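Local structure of FBP protein (5OEZ) at residues 210-222 and 234-248. The protein probably catalyses the hydrolysis of fructose 1,6-bisphosphate to fructose 6-phosphate and phosphate, a magnesium-dependent step of gluconeogenesis, and works as a homotetramer. Numbering follows the deposited sequence.
Sequences KKRSIYSVNEGNY and DYLKMNKTTRYSARY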
loop_
_atom_site.group_PDB
_atom_site.type_symbol
_atom_site.label_atom_id
_atom_site.label_comp_id
_atom_site.label_asym_id
_atom_site.label_seq_id
_atom_site.Cartn_x
_atom_site.Cartn_y
_atom_site.Cartn_z
ATOM N N LYS C 210 23.596 20.003 21.608
ATOM C CA LYS C 210 24.437 21.193 21.605
ATOM C C LYS C 210 25.778 20.958 20.910
ATOM O O LYS C 210 26.310 21.889 20.308
ATOM C CB LYS C 210 24.629 21.786 23.013
ATOM C CG LYS C 210 25.470 20.946 23.959
ATOM C CD LYS C 210 25.427 21.485 25.378
ATOM C CE LYS C 210 26.374 20.720 26.305
ATOM N NZ LYS C 210 26.498 21.333 27.661
ATOM N N LYS C 211 26.317 19.742 20.994
ATOM C CA LYS C 211 27.473 19.356 20.184
ATOM C C LYS C 211 27.380 17.923 19.663
ATOM O O LYS C 211 26.732 17.071 20.258
ATOM C CB LYS C 211 28.778 19.546 20.951
ATOM C CG LYS C 211 28.971 18.642 22.161
ATOM C CD LYS C 211 30.454 18.374 22.398
ATOM C CE LYS C 211 30.968 17.259 21.469
ATOM N NZ LYS C 211 32.358 17.460 20.969
ATOM N N ARG C 212 28.016 17.696 18.520
ATOM C CA ARG C 212 28.125 16.384 17.907
ATOM C C ARG C 212 29.147 16.468 16.779
ATOM O O ARG C 212 29.070 17.365 15.928
ATOM C CB ARG C 212 26.776 15.920 17.344
ATOM C CG ARG C 212 26.775 14.491 16.809
ATOM C CD ARG C 212 26.753 13.450 17.923
ATOM N NE ARG C 212 27.018 12.119 17.364
ATOM C CZ ARG C 212 26.121 11.314 16.782
ATOM N NH1 ARG C 212 24.841 11.654 16.683
ATOM N NH2 ARG C 212 26.510 10.138 16.298
ATOM N N SER C 213 30.080 15.533 16.749
ATOM C CA SER C 213 31.213 15.591 15.815
ATOM C C SER C 213 30.908 15.043 14.412
ATOM O O SER C 213 31.518 14.068 13.969
ATOM C CB SER C 213 32.401 14.843 16.411
ATOM O OG SER C 213 32.783 15.435 17.639
ATOM N N ILE C 214 29.953 15.670 13.729
ATOM C CA ILE C 214 29.606 15.343 12.350
ATOM C C ILE C 214 29.528 16.649 11.583
ATOM O O ILE C 214 28.880 17.596 12.039
ATOM C CB ILE C 214 28.246 14.618 12.215
ATOM C CG1 ILE C 214 28.238 13.315 13.017
ATOM C CG2 ILE C 214 27.952 14.298 10.745
ATOM C CD1 ILE C 214 26.877 12.631 13.083
ATOM N N TYR C 215 30.166 16.684 10.415
ATOM C CA TYR C 215 30.077 17.827 9.530
ATOM C C TYR C 215 29.633 17.385 8.144
ATOM O O TYR C 215 29.977 16.299 7.674
ATOM C CB TYR C 215 31.399 18.618 9.487
ATOM C CG TYR C 215 32.532 17.994 8.748
ATOM C CD1 TYR C 215 33.337 17.033 9.348
ATOM C CD2 TYR C 215 32.834 18.373 7.438
ATOM C CE1 TYR C 215 34.409 16.453 8.661
ATOM C CE2 TYR C 215 33.908 17.806 6.744
ATOM C CZ TYR C 215 34.687 16.832 7.355
ATOM O OH TYR C 215 35.743 16.236 6.677
ATOM N N SER C 216 28.896 18.276 7.489
ATOM C CA SER C 216 28.237 18.006 6.231
ATOM C C SER C 216 28.493 19.185 5.290
ATOM O O SER C 216 27.930 20.282 5.462
ATOM C CB SER C 216 26.740 17.758 6.495
ATOM O OG SER C 216 26.082 17.160 5.388
ATOM N N VAL C 217 29.365 18.956 4.306
ATOM C CA VAL C 217 29.700 19.943 3.273
ATOM C C VAL C 217 30.250 19.212 2.045
ATOM O O VAL C 217 30.691 18.070 2.154
ATOM C CB VAL C 217 30.720 20.967 3.828
ATOM C CG1 VAL C 217 32.098 20.330 4.003
ATOM C CG2 VAL C 217 30.800 22.198 2.944
ATOM N N ASN C 218 30.151 19.829 0.873
ATOM C CA ASN C 218 30.757 19.299 -0.365
ATOM C C ASN C 218 32.236 19.740 -0.491
ATOM O O ASN C 218 32.496 20.821 -0.996
ATOM C CB ASN C 218 29.981 19.779 -1.602
ATOM C CG ASN C 218 30.529 19.205 -2.915
ATOM O OD1 ASN C 218 31.534 18.473 -2.963
ATOM N ND2 ASN C 218 29.851 19.526 -3.984
ATOM N N GLU C 219 33.173 18.870 -0.090
ATOM C CA GLU C 219 34.595 19.180 -0.096
ATOM C C GLU C 219 35.195 19.216 -1.496
ATOM O O GLU C 219 36.339 19.608 -1.665
ATOM C CB GLU C 219 35.394 18.224 0.803
ATOM C CG GLU C 219 35.100 18.399 2.286
ATOM C CD GLU C 219 36.177 17.834 3.214
ATOM O OE1 GLU C 219 37.373 18.183 3.036
ATOM O OE2 GLU C 219 35.834 17.087 4.168
ATOM N N GLY C 220 34.432 18.786 -2.497
ATOM C CA GLY C 220 34.818 18.986 -3.877
ATOM C C GLY C 220 35.048 20.447 -4.232
ATOM O O GLY C 220 35.861 20.739 -5.097
ATOM N N ASN C 221 34.327 21.353 -3.567
ATOM C CA ASN C 221 34.437 22.799 -3.794
ATOM C C ASN C 221 35.547 23.503 -2.998
ATOM O O ASN C 221 35.579 24.732 -2.949
ATOM C CB ASN C 221 33.074 23.465 -3.479
ATOM C CG ASN C 221 31.975 23.030 -4.432
ATOM O OD1 ASN C 221 32.231 22.763 -5.604
ATOM N ND2 ASN C 221 30.746 22.961 -3.940
ATOM N N TYR C 222 36.434 22.724 -2.380
ATOM C CA TYR C 222 37.480 23.216 -1.485
ATOM C C TYR C 222 38.215 24.439 -2.020
ATOM O O TYR C 222 38.338 25.440 -1.323
ATOM C CB TYR C 222 38.509 22.113 -1.215
ATOM C CG TYR C 222 39.556 22.488 -0.206
ATOM C CD1 TYR C 222 39.300 22.343 1.151
ATOM C CD2 TYR C 222 40.801 22.983 -0.597
ATOM C CE1 TYR C 222 40.249 22.685 2.100
ATOM C CE2 TYR C 222 41.765 23.329 0.345
ATOM C CZ TYR C 222 41.479 23.173 1.693
ATOM O OH TYR C 222 42.395 23.496 2.669
ATOM N N ASP C 234 40.012 22.100 7.768
ATOM C CA ASP C 234 41.294 21.462 8.093
ATOM C C ASP C 234 41.393 21.119 9.589
ATOM O O ASP C 234 41.904 20.062 9.957
ATOM C CB ASP C 234 42.476 22.336 7.653
ATOM C CG ASP C 234 42.625 22.431 6.122
ATOM O OD1 ASP C 234 41.845 21.808 5.363
ATOM O OD2 ASP C 234 43.535 23.165 5.665
ATOM N N TYR C 235 40.874 22.003 10.435
ATOM C CA TYR C 235 40.881 21.786 11.871
ATOM C C TYR C 235 40.021 20.568 12.258
ATOM O O TYR C 235 40.483 19.725 13.004
ATOM C CB TYR C 235 40.388 23.034 12.607
ATOM C CG TYR C 235 40.309 22.847 14.105
ATOM C CD1 TYR C 235 41.440 23.003 14.909
ATOM C CD2 TYR C 235 39.091 22.500 14.730
ATOM C CE1 TYR C 235 41.363 22.835 16.294
ATOM C CE2 TYR C 235 39.012 22.309 16.112
ATOM C CZ TYR C 235 40.144 22.474 16.884
ATOM O OH TYR C 235 40.084 22.284 18.238
ATOM N N LEU C 236 38.790 20.494 11.748
ATOM C CA LEU C 236 37.928 19.326 11.966
ATOM C C LEU C 236 38.638 17.999 11.645
ATOM O O LEU C 236 38.524 17.044 12.401
ATOM C CB LEU C 236 36.645 19.406 11.144
ATOM C CG LEU C 236 35.683 20.564 11.366
ATOM C CD1 LEU C 236 34.390 20.284 10.616
ATOM C CD2 LEU C 236 35.388 20.835 12.839
ATOM N N LYS C 237 39.415 17.976 10.576
ATOM C CA LYS C 237 40.163 16.778 10.195
ATOM C C LYS C 237 41.457 16.508 10.949
ATOM O O LYS C 237 41.875 15.355 11.048
ATOM C CB LYS C 237 40.563 16.890 8.748
ATOM C CG LYS C 237 39.415 17.051 7.791
ATOM C CD LYS C 237 40.027 17.057 6.417
ATOM C CE LYS C 237 38.995 17.351 5.371
ATOM N NZ LYS C 237 39.603 17.024 4.068
ATOM N N MET C 238 42.147 17.553 11.391
ATOM C CA MET C 238 43.526 17.397 11.874
ATOM C C MET C 238 43.783 17.781 13.315
ATOM O O MET C 238 44.878 17.563 13.799
ATOM C CB MET C 238 44.488 18.147 10.949
ATOM C CG MET C 238 44.718 17.429 9.618
ATOM S SD MET C 238 45.849 18.285 8.493
ATOM C CE MET C 238 45.017 19.847 8.216
ATOM N N ASN C 239 42.786 18.296 14.026
ATOM C CA ASN C 239 42.962 18.618 15.452
ATOM C C ASN C 239 43.215 17.344 16.268
ATOM O O ASN C 239 42.750 16.275 15.904
ATOM C CB ASN C 239 41.754 19.403 16.014
ATOM C CG ASN C 239 40.569 18.508 16.338
ATOM O OD1 ASN C 239 40.396 18.111 17.485
ATOM N ND2 ASN C 239 39.754 18.186 15.339
ATOM N N LYS C 240 43.937 17.484 17.377
ATOM C CA LYS C 240 44.383 16.341 18.188
ATOM C C LYS C 240 43.345 15.855 19.190
ATOM O O LYS C 240 43.490 14.786 19.762
ATOM C CB LYS C 240 45.654 16.701 18.953
ATOM C CG LYS C 240 46.795 17.180 18.072
ATOM C CD LYS C 240 47.151 16.219 16.933
ATOM C CE LYS C 240 48.611 16.336 16.451
ATOM N NZ LYS C 240 49.265 15.060 16.023
ATOM N N THR C 241 42.295 16.633 19.387
ATOM C CA THR C 241 41.379 16.428 20.492
ATOM C C THR C 241 40.090 15.676 20.140
ATOM O O THR C 241 39.671 14.809 20.894
ATOM C CB THR C 241 41.027 17.796 21.102
ATOM O OG1 THR C 241 40.404 18.630 20.115
ATOM C CG2 THR C 241 42.290 18.489 21.590
ATOM N N THR C 242 39.477 16.001 19.002
ATOM C CA THR C 242 38.131 15.539 18.661
ATOM C C THR C 242 38.068 14.995 17.228
ATOM O O THR C 242 38.334 15.725 16.274
ATOM C CB THR C 242 37.117 16.692 18.813
ATOM O OG1 THR C 242 37.328 17.360 20.058
ATOM C CG2 THR C 242 35.654 16.216 18.757
ATOM N N ARG C 243 37.703 13.722 17.083
ATOM C CA ARG C 243 37.537 13.102 15.764
ATOM C C ARG C 243 36.154 13.407 15.207
ATOM O O ARG C 243 35.171 13.291 15.925
ATOM C CB ARG C 243 37.751 11.587 15.836
ATOM C CG ARG C 243 39.157 11.172 16.270
ATOM C CD ARG C 243 40.169 11.155 15.127
ATOM N NE ARG C 243 40.352 12.466 14.501
ATOM C CZ ARG C 243 41.047 13.491 15.009
ATOM N NH1 ARG C 243 41.660 13.395 16.189
ATOM N NH2 ARG C 243 41.120 14.638 14.325
ATOM N N TYR C 244 36.098 13.784 13.925
ATOM C CA TYR C 244 34.859 14.155 13.229
ATOM C C TYR C 244 34.545 13.176 12.095
ATOM O O TYR C 244 35.453 12.699 11.438
ATOM C CB TYR C 244 34.987 15.567 12.645
ATOM C CG TYR C 244 34.668 16.669 13.629
ATOM C CD1 TYR C 244 35.605 17.105 14.571
ATOM C CD2 TYR C 244 33.430 17.285 13.610
ATOM C CE1 TYR C 244 35.298 18.116 15.476
ATOM C CE2 TYR C 244 33.122 18.309 14.497
ATOM C CZ TYR C 244 34.047 18.714 15.432
ATOM O OH TYR C 244 33.700 19.731 16.295
ATOM N N SER C 245 33.258 12.894 11.884
ATOM C CA SER C 245 32.776 12.132 10.733
ATOM C C SER C 245 32.189 13.075 9.719
ATOM O O SER C 245 31.485 14.011 10.089
ATOM C CB SER C 245 31.647 11.172 11.120
ATOM O OG SER C 245 32.104 10.172 11.975
ATOM N N ALA C 246 32.410 12.764 8.441
ATOM C CA ALA C 246 31.820 13.491 7.319
ATOM C C ALA C 246 30.640 12.700 6.713
ATOM O O ALA C 246 30.720 11.478 6.552
ATOM C CB ALA C 246 32.876 13.764 6.276
ATOM N N ARG C 247 29.533 13.407 6.449
ATOM C CA ARG C 247 28.367 12.881 5.729
ATOM C C ARG C 247 27.864 13.977 4.803
ATOM O O ARG C 247 27.617 15.082 5.259
ATOM C CB ARG C 247 27.229 12.508 6.696
ATOM C CG ARG C 247 27.531 11.363 7.652
ATOM C CD ARG C 247 27.647 10.073 6.886
ATOM N NE ARG C 247 27.848 8.924 7.760
ATOM C CZ ARG C 247 29.022 8.506 8.244
ATOM N NH1 ARG C 247 30.164 9.147 7.979
ATOM N NH2 ARG C 247 29.043 7.430 9.025
ATOM N N TYR C 248 27.726 13.687 3.510
ATOM C CA TYR C 248 27.105 14.616 2.562
ATOM C C TYR C 248 26.287 13.830 1.533
ATOM O O TYR C 248 26.813 13.309 0.543
ATOM C CB TYR C 248 28.148 15.505 1.884
ATOM C CG TYR C 248 27.571 16.682 1.127
ATOM C CD1 TYR C 248 27.035 17.784 1.804
ATOM C CD2 TYR C 248 27.567 16.711 -0.252
ATOM C CE1 TYR C 248 26.506 18.871 1.122
ATOM C CE2 TYR C 248 27.032 17.787 -0.943
ATOM C CZ TYR C 248 26.504 18.863 -0.250
ATOM O OH TYR C 248 25.990 19.930 -0.944
HETATM O O HOH W 1 31.442 11.330 14.819
#
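Y215 lies wedged between L236 of helix 227-238 and A246 of the neighbouring strand. With chi1 at 73°, its CG is flanked by the backbone N and the carbonyl carbon when sighted down the CA-CB bond, and the ring is turned off the strand toward the helix. Y215 CB and CG meet L236 CD1, CG at 3.5 Å; Y215 CD1 passes Y244 CB at the ring edge; Y215 CE1 and CZ rest on A246 CB, which covers the face opposite L236. At the tip, Y215 OH passes K237 CE and donates to E219 OE2 over 2.7 Å, nearly in line with that C-O bond. The other oxygen, E219 OE1, takes K237 NZ on its syn lone pair at 2.7 Å, the lysine chain arriving extended from the opposite direction. Each carboxylate oxygen is thus gripped and the tyrosine hydroxyl is fixed; K237 NZ also bridges to E219 of the second subunit, and E219 OE1 to K237 of that subunit, so the lysines probably offset the charge of two E219 carboxylates that come close. Farther out, Y222 OH donates to D234 OD1 at 3.2 Å, ring and carboxylate planes only 18° apart. The strands themselves run parallel: S245 N bonds to S213 O, Y215 N to S245 O, and R247 N to Y215 O. S213 CB makes a CH-pi contact over one face of the Y244 ring, 3.9 Å from its centroid, while L236 CD2 lies over the other; Y244 OH reaches E327. At the C-terminal part of the pairing, S216 OG donates to R247 O at 2.6 Å; the Y248 ring lies over the V217-N218 peptide, with N218 N 3.7 Å above its plane. This is a beta-alpha-beta crossover of the C-terminal FBPase domain; beyond it, N218, R247 and Y248 belong to the fructose 6-phosphate site.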